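PDB 4Q0Q: L-Ribose isomerase from Acinetobacter, which probably interconverts L-ribose and L-ribulose, an aldose-ketose isomerisation, at a cobalt-containing sugar-binding site. Local coordinates for residues V135-T140 / S153-G158; Y175-S180 / K196-F201. All coordinates share one frame; numbering follows the deposited sequence.

Interaction 1. Residues V135-T140 / S153-G158; sequences VFYSPT and SGMPVG. With RUU (alpha-L-ribulofuranose), chain I.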
loop_
_atom_site.group_PDB
_atom_site.type_symbol
_atom_site.label_atom_id
_atom_site.label_comp_id
_atom_site.label_asym_id
_atom_site.label_seq_id
_atom_site.Cartn_x
_atom_site.Cartn_y
_atom_site.Cartn_z
ATOM N N VAL A 135 16.083 16.873 -6.438
ATOM C CA VAL A 135 17.313 16.488 -7.110
ATOM C C VAL A 135 18.082 17.715 -7.602
ATOM O O VAL A 135 17.507 18.630 -8.192
ATOM C CB VAL A 135 17.006 15.567 -8.319
ATOM C CG1 VAL A 135 18.294 15.027 -8.906
ATOM C CG2 VAL A 135 16.093 14.419 -7.881
ATOM N N PHE A 136 19.380 17.727 -7.326
ATOM C CA PHE A 136 20.271 18.804 -7.746
ATOM C C PHE A 136 21.279 18.117 -8.661
ATOM O O PHE A 136 21.864 17.099 -8.286
ATOM C CB PHE A 136 20.989 19.403 -6.529
ATOM C CG PHE A 136 20.061 19.795 -5.415
ATOM C CD1 PHE A 136 19.355 20.988 -5.465
ATOM C CD2 PHE A 136 19.859 18.944 -4.331
ATOM C CE1 PHE A 136 18.462 21.330 -4.454
ATOM C CE2 PHE A 136 18.967 19.277 -3.319
ATOM C CZ PHE A 136 18.266 20.470 -3.379
ATOM N N TYR A 137 21.485 18.653 -9.862
ATOM C CA TYR A 137 22.418 18.015 -10.781
ATOM C C TYR A 137 22.981 18.937 -11.858
ATOM O O TYR A 137 22.464 20.020 -12.103
ATOM C CB TYR A 137 21.741 16.827 -11.471
ATOM C CG TYR A 137 20.629 17.236 -12.416
ATOM C CD1 TYR A 137 19.369 17.584 -11.933
ATOM C CD2 TYR A 137 20.847 17.293 -13.796
ATOM C CE1 TYR A 137 18.351 17.975 -12.795
ATOM C CE2 TYR A 137 19.836 17.686 -14.670
ATOM C CZ TYR A 137 18.594 18.025 -14.163
ATOM O OH TYR A 137 17.587 18.415 -15.014
ATOM N N SER A 138 24.050 18.474 -12.499
ATOM C CA SER A 138 24.683 19.211 -13.582
ATOM C C SER A 138 24.149 18.635 -14.887
ATOM O O SER A 138 24.315 17.447 -15.154
ATOM C CB SER A 138 26.202 19.031 -13.556
ATOM O OG SER A 138 26.781 19.559 -14.745
ATOM N N PRO A 139 23.498 19.470 -15.709
ATOM C CA PRO A 139 22.947 19.023 -16.991
ATOM C C PRO A 139 24.086 18.696 -17.948
ATOM O O PRO A 139 23.890 18.056 -18.982
ATOM C CB PRO A 139 22.129 20.224 -17.444
ATOM C CG PRO A 139 22.939 21.373 -16.924
ATOM C CD PRO A 139 23.286 20.916 -15.523
ATOM N N THR A 140 25.285 19.132 -17.580
ATOM C CA THR A 140 26.466 18.887 -18.391
ATOM C C THR A 140 27.205 17.658 -17.886
ATOM O O THR A 140 27.501 17.540 -16.696
ATOM C CB THR A 140 27.460 20.071 -18.330
ATOM O OG1 THR A 140 26.759 21.318 -18.459
ATOM C CG2 THR A 140 28.471 19.945 -19.445
ATOM N N SER A 153 20.297 11.160 -25.662
ATOM C CA SER A 153 19.288 12.052 -25.105
ATOM C C SER A 153 19.867 13.110 -24.174
ATOM O O SER A 153 19.294 14.191 -24.020
ATOM C CB SER A 153 18.238 11.237 -24.346
ATOM O OG SER A 153 18.832 10.563 -23.251
ATOM N N GLY A 154 21.000 12.807 -23.551
ATOM C CA GLY A 154 21.593 13.759 -22.626
ATOM C C GLY A 154 20.621 14.025 -21.490
ATOM O O GLY A 154 19.574 13.384 -21.404
ATOM N N MET A 155 20.953 14.967 -20.614
ATOM C CA MET A 155 20.082 15.288 -19.488
ATOM C C MET A 155 19.260 16.546 -19.738
ATOM O O MET A 155 19.711 17.472 -20.413
ATOM C CB MET A 155 20.909 15.499 -18.211
ATOM C CG MET A 155 21.463 14.233 -17.581
ATOM S SD MET A 155 20.166 13.148 -16.964
ATOM C CE MET A 155 19.589 14.049 -15.529
ATOM N N PRO A 156 18.022 16.583 -19.214
ATOM C CA PRO A 156 17.192 17.774 -19.406
ATOM C C PRO A 156 17.783 18.862 -18.515
ATOM O O PRO A 156 18.378 18.562 -17.481
ATOM C CB PRO A 156 15.815 17.320 -18.932
ATOM C CG PRO A 156 16.145 16.281 -17.875
ATOM C CD PRO A 156 17.270 15.513 -18.531
ATOM N N VAL A 157 17.622 20.117 -18.914
ATOM C CA VAL A 157 18.157 21.234 -18.144
ATOM C C VAL A 157 17.519 21.435 -16.768
ATOM O O VAL A 157 18.204 21.765 -15.804
ATOM C CB VAL A 157 18.071 22.540 -18.970
ATOM C CG1 VAL A 157 18.224 23.761 -18.075
ATOM C CG2 VAL A 157 19.165 22.528 -20.019
ATOM N N GLY A 158 16.213 21.246 -16.665
ATOM C CA GLY A 158 15.578 21.420 -15.370
ATOM C C GLY A 158 15.383 22.877 -14.993
ATOM O O GLY A 158 15.446 23.757 -15.846
HETATM C C1 RUU I . 32.988 20.167 -17.164
HETATM O O1 RUU I . 32.344 21.007 -18.112
HETATM C C2 RUU I . 32.245 20.143 -15.838
HETATM O O2 RUU I . 32.764 21.138 -14.969
HETATM C C3 RUU I . 32.286 18.781 -15.151
HETATM O O3 RUU I . 32.772 18.929 -13.824
HETATM C C4 RUU I . 30.838 18.291 -15.107
HETATM O O4 RUU I . 30.403 18.233 -13.758
HETATM C C5 RUU I . 30.016 19.329 -15.862
HETATM O O5 RUU I . 30.868 20.456 -16.105
HETATM O O HOH W 1 23.327 16.389 -20.900
#
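Y137 and the loop residues M155 and P156 form the close side of this contact. The Y137 hydroxyl donates a hydrogen bond from OH to P156 O at 2.6 Å. It comes from above the carbonyl plane, 48° out of it, so it misses the lone pairs. P156 O in turn sits at the edge of the phenol ring, near its plane. The ring gets there because CG of Y137 stands between its own backbone N and carbonyl carbon (chi1 68°). M155 is bent at both chi2 and chi3. This fold-back brings its methyl CE to 3.7 Å from Y137 CE2, on an oblique approach. M193 and S180 also pack on the tyrosine, which is buried.

The outer side is looser. P156 serves the close side through its carbonyl, but the residue is largely exposed. V157 is exposed too, and its CA lies 4.2 Å from P139 CB. One water bridges the segments, donating to P139 O at 2.6 Å and accepting from M155 N at 2.8 Å. Within 135-140, S138 OG donates to T140 O across P139, at 2.9 Å and on a lone pair. A bound ribulofuranose sits next to T140. G154 N hydrogen-bonds to D86 of the second subunit.

The contact pins a long surface loop back on the end of strand 132-137, at the rim of a beta-barrel consistent with the cupin fold.

Interaction 2. Residues Y175-S180 / K196-F201; sequences YEKLTS and KHLHAF. With CO (cobalt (II) ion), chain B; RUU (alpha-L-ribulofuranose), chain H; RUU (alpha-L-ribulofuranose), chain I; RUU (alpha-L-ribulofuranose), chain C.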
loop_
_atom_site.group_PDB
_atom_site.type_symbol
_atom_site.label_atom_id
_atom_site.label_comp_id
_atom_site.label_asym_id
_atom_site.label_seq_id
_atom_site.Cartn_x
_atom_site.Cartn_y
_atom_site.Cartn_z
ATOM N N TYR A 175 28.241 21.552 -3.829
ATOM C CA TYR A 175 27.011 21.586 -4.620
ATOM C C TYR A 175 27.040 22.628 -5.741
ATOM O O TYR A 175 26.090 22.742 -6.515
ATOM C CB TYR A 175 25.806 21.876 -3.719
ATOM C CG TYR A 175 25.507 20.801 -2.697
ATOM C CD1 TYR A 175 26.342 20.609 -1.593
ATOM C CD2 TYR A 175 24.397 19.964 -2.842
ATOM C CE1 TYR A 175 26.082 19.610 -0.662
ATOM C CE2 TYR A 175 24.127 18.957 -1.915
ATOM C CZ TYR A 175 24.974 18.783 -0.829
ATOM O OH TYR A 175 24.745 17.765 0.071
ATOM N N GLU A 176 28.133 23.377 -5.823
ATOM C CA GLU A 176 28.302 24.430 -6.821
ATOM C C GLU A 176 27.912 24.106 -8.262
ATOM O O GLU A 176 27.097 24.807 -8.858
ATOM C CB GLU A 176 29.749 24.921 -6.812
ATOM C CG GLU A 176 30.050 25.978 -5.773
ATOM C CD GLU A 176 29.225 27.225 -5.986
ATOM O OE1 GLU A 176 28.166 27.353 -5.336
ATOM O OE2 GLU A 176 29.625 28.070 -6.816
ATOM N N LYS A 177 28.502 23.058 -8.820
ATOM C CA LYS A 177 28.242 22.681 -10.206
ATOM C C LYS A 177 26.890 22.033 -10.490
ATOM O O LYS A 177 26.493 21.909 -11.649
ATOM C CB LYS A 177 29.362 21.762 -10.709
ATOM C CG LYS A 177 30.719 22.444 -10.860
ATOM C CD LYS A 177 31.815 21.433 -11.180
ATOM C CE LYS A 177 32.981 22.070 -11.919
ATOM N NZ LYS A 177 33.513 23.277 -11.234
ATOM N N LEU A 178 26.186 21.610 -9.445
ATOM C CA LEU A 178 24.878 20.975 -9.607
ATOM C C LEU A 178 23.823 22.074 -9.661
ATOM O O LEU A 178 23.032 22.252 -8.730
ATOM C CB LEU A 178 24.608 20.018 -8.438
ATOM C CG LEU A 178 25.570 18.830 -8.292
ATOM C CD1 LEU A 178 26.981 19.313 -7.942
ATOM C CD2 LEU A 178 25.055 17.899 -7.206
ATOM N N THR A 179 23.819 22.796 -10.780
ATOM C CA THR A 179 22.933 23.931 -10.999
ATOM C C THR A 179 21.478 23.628 -11.336
ATOM O O THR A 179 20.602 24.451 -11.067
ATOM C CB THR A 179 23.502 24.837 -12.115
ATOM O OG1 THR A 179 23.422 24.153 -13.374
ATOM C CG2 THR A 179 24.956 25.176 -11.829
ATOM N N SER A 180 21.213 22.473 -11.943
ATOM C CA SER A 180 19.844 22.120 -12.292
ATOM C C SER A 180 19.113 21.479 -11.125
ATOM O O SER A 180 19.694 20.715 -10.343
ATOM C CB SER A 180 19.819 21.177 -13.491
ATOM O OG SER A 180 20.168 21.871 -14.673
ATOM N N LYS A 196 28.139 9.850 -15.535
ATOM C CA LYS A 196 29.013 10.999 -15.757
ATOM C C LYS A 196 28.373 12.349 -15.469
ATOM O O LYS A 196 28.910 13.387 -15.846
ATOM C CB LYS A 196 29.593 10.976 -17.177
ATOM C CG LYS A 196 30.548 9.810 -17.416
ATOM C CD LYS A 196 31.165 9.856 -18.805
ATOM C CE LYS A 196 32.179 8.740 -18.996
ATOM N NZ LYS A 196 31.544 7.398 -18.965
ATOM N N HIS A 197 27.228 12.341 -14.793
ATOM C CA HIS A 197 26.562 13.585 -14.425
ATOM C C HIS A 197 26.610 13.730 -12.920
ATOM O O HIS A 197 26.291 12.789 -12.196
ATOM C CB HIS A 197 25.101 13.587 -14.866
ATOM C CG HIS A 197 24.915 13.843 -16.327
ATOM N ND1 HIS A 197 24.796 15.114 -16.850
ATOM C CD2 HIS A 197 24.871 12.995 -17.381
ATOM C CE1 HIS A 197 24.686 15.036 -18.165
ATOM N NE2 HIS A 197 24.727 13.761 -18.512
ATOM N N LEU A 198 27.019 14.898 -12.446
ATOM C CA LEU A 198 27.058 15.135 -11.013
ATOM C C LEU A 198 25.621 15.207 -10.519
ATOM O O LEU A 198 24.770 15.819 -11.162
ATOM C CB LEU A 198 27.757 16.459 -10.704
ATOM C CG LEU A 198 29.280 16.505 -10.815
ATOM C CD1 LEU A 198 29.749 17.949 -10.744
ATOM C CD2 LEU A 198 29.905 15.671 -9.705
ATOM N N HIS A 199 25.341 14.568 -9.391
ATOM C CA HIS A 199 24.005 14.614 -8.827
ATOM C C HIS A 199 23.994 14.460 -7.313
ATOM O O HIS A 199 24.923 13.922 -6.714
ATOM C CB HIS A 199 23.085 13.556 -9.461
ATOM C CG HIS A 199 23.538 12.143 -9.263
ATOM N ND1 HIS A 199 24.606 11.600 -9.945
ATOM C CD2 HIS A 199 23.065 11.160 -8.461
ATOM C CE1 HIS A 199 24.773 10.346 -9.569
ATOM N NE2 HIS A 199 23.852 10.053 -8.669
ATOM N N ALA A 200 22.925 14.970 -6.713
ATOM C CA ALA A 200 22.703 14.917 -5.279
ATOM C C ALA A 200 21.210 15.108 -5.077
ATOM O O ALA A 200 20.502 15.527 -5.993
ATOM C CB ALA A 200 23.472 16.035 -4.578
ATOM N N PHE A 201 20.728 14.785 -3.883
ATOM C CA PHE A 201 19.320 14.963 -3.580
ATOM C C PHE A 201 19.051 14.968 -2.085
ATOM O O PHE A 201 19.852 14.477 -1.294
ATOM C CB PHE A 201 18.467 13.899 -4.295
ATOM C CG PHE A 201 18.785 12.475 -3.919
ATOM C CD1 PHE A 201 18.163 11.872 -2.828
ATOM C CD2 PHE A 201 19.657 11.712 -4.698
ATOM C CE1 PHE A 201 18.396 10.532 -2.522
ATOM C CE2 PHE A 201 19.899 10.367 -4.398
ATOM C CZ PHE A 201 19.267 9.777 -3.308
HETATM CO CO CO B . 24.398 8.137 -7.775
HETATM C C1 RUU H . 21.549 27.923 -5.522
HETATM O O1 RUU H . 21.181 29.246 -5.157
HETATM C C2 RUU H . 23.053 27.789 -5.660
HETATM O O2 RUU H . 23.547 28.776 -6.553
HETATM C C3 RUU H . 23.492 26.400 -6.121
HETATM O O3 RUU H . 24.087 26.481 -7.409
HETATM C C4 RUU H . 24.528 25.930 -5.101
HETATM O O4 RUU H . 25.814 25.904 -5.701
HETATM C C5 RUU H . 24.509 26.958 -3.971
HETATM O O5 RUU H . 23.631 28.024 -4.365
HETATM C C1 RUU I . 32.988 20.167 -17.164
HETATM O O1 RUU I . 32.344 21.007 -18.112
HETATM C C2 RUU I . 32.245 20.143 -15.838
HETATM O O2 RUU I . 32.764 21.138 -14.969
HETATM C C3 RUU I . 32.286 18.781 -15.151
HETATM O O3 RUU I . 32.772 18.929 -13.824
HETATM C C4 RUU I . 30.838 18.291 -15.107
HETATM O O4 RUU I . 30.403 18.233 -13.758
HETATM C C5 RUU I . 30.016 19.329 -15.862
HETATM O O5 RUU I . 30.868 20.456 -16.105
HETATM C C1 RUU C . 22.184 7.438 -5.699
HETATM O O1 RUU C . 22.540 8.573 -6.481
HETATM C C2 RUU C . 23.414 6.671 -5.273
HETATM O O2 RUU C . 24.171 6.290 -6.414
HETATM C C3 RUU C . 23.148 5.447 -4.410
HETATM O O3 RUU C . 23.059 4.287 -5.220
HETATM C C4 RUU C . 24.414 5.384 -3.548
HETATM O O4 RUU C . 25.446 4.737 -4.284
HETATM C C5 RUU C . 24.791 6.850 -3.363
HETATM O O5 RUU C . 24.223 7.554 -4.481
#
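The Y175 ring meets the methyl of A200 obliquely, with Y175 CE2 4.0 Å from A200 CB. F113 meets the Y175 ring edge-to-face, and the Y175 hydroxyl hydrogen-bonds to E72. Across the strand, the H199 imidazole has H197 O and O1 of the cobalt-bound ribulofuranose at its edge, both in the ring plane. The rings of H117 and H119 meet it at about 55°. The edge of F201 faces C1 of that cobalt-bound sugar.

L178, the last residue of a type I beta turn over 175-178, packs against the strand. Its CD2 reaches A200 CB at 3.6 Å. Its CG rests on L198 CB at 4.0 Å, the two leucines crossing at about a right angle. K177 CB lies 3.8 Å from L198 CD1, and its chain then leads away.

H199 leaves the opposite side of the strand. Its CG stands between its backbone N and carbonyl carbon (chi1 61°), the rotation with which the ring reaches the metal. NE2 binds the cobalt ion at 2.2 Å, while ND1 donates to H197 O at 3.1 Å, nearly straight at 170°. H117, H119, E124 and sugar oxygens O1 and O2 complete the site.

The chemistry is therefore divided by side: apolar packing seats one side of the strand, and the second-shell H197 carbonyl fixes the rotation of a metal ligand on the other. Chelation through O1 and O2 is consistent with metal-assisted isomerisation.

Overall arrangement
The centres of the two contacts are 8 Å apart. Along the chain both segments of interaction 1 come first; those of interaction 2 follow. Both use one antiparallel sheet, in which strand 132-137 lies between 180-185 and 199-202. Interaction 1 is at the surface and interaction 2 is buried. They touch directly, since the backbone of Y137 pairs with S180 and a classic beta bulge forms there, with T179 and S180 facing Y137. A single surface ribulofuranose borders both. Interaction 1 packs a middle part of the loop between strands 132-137 and 180-185, and interaction 2 its last residues, against the sheet that carries cobalt ligand H199.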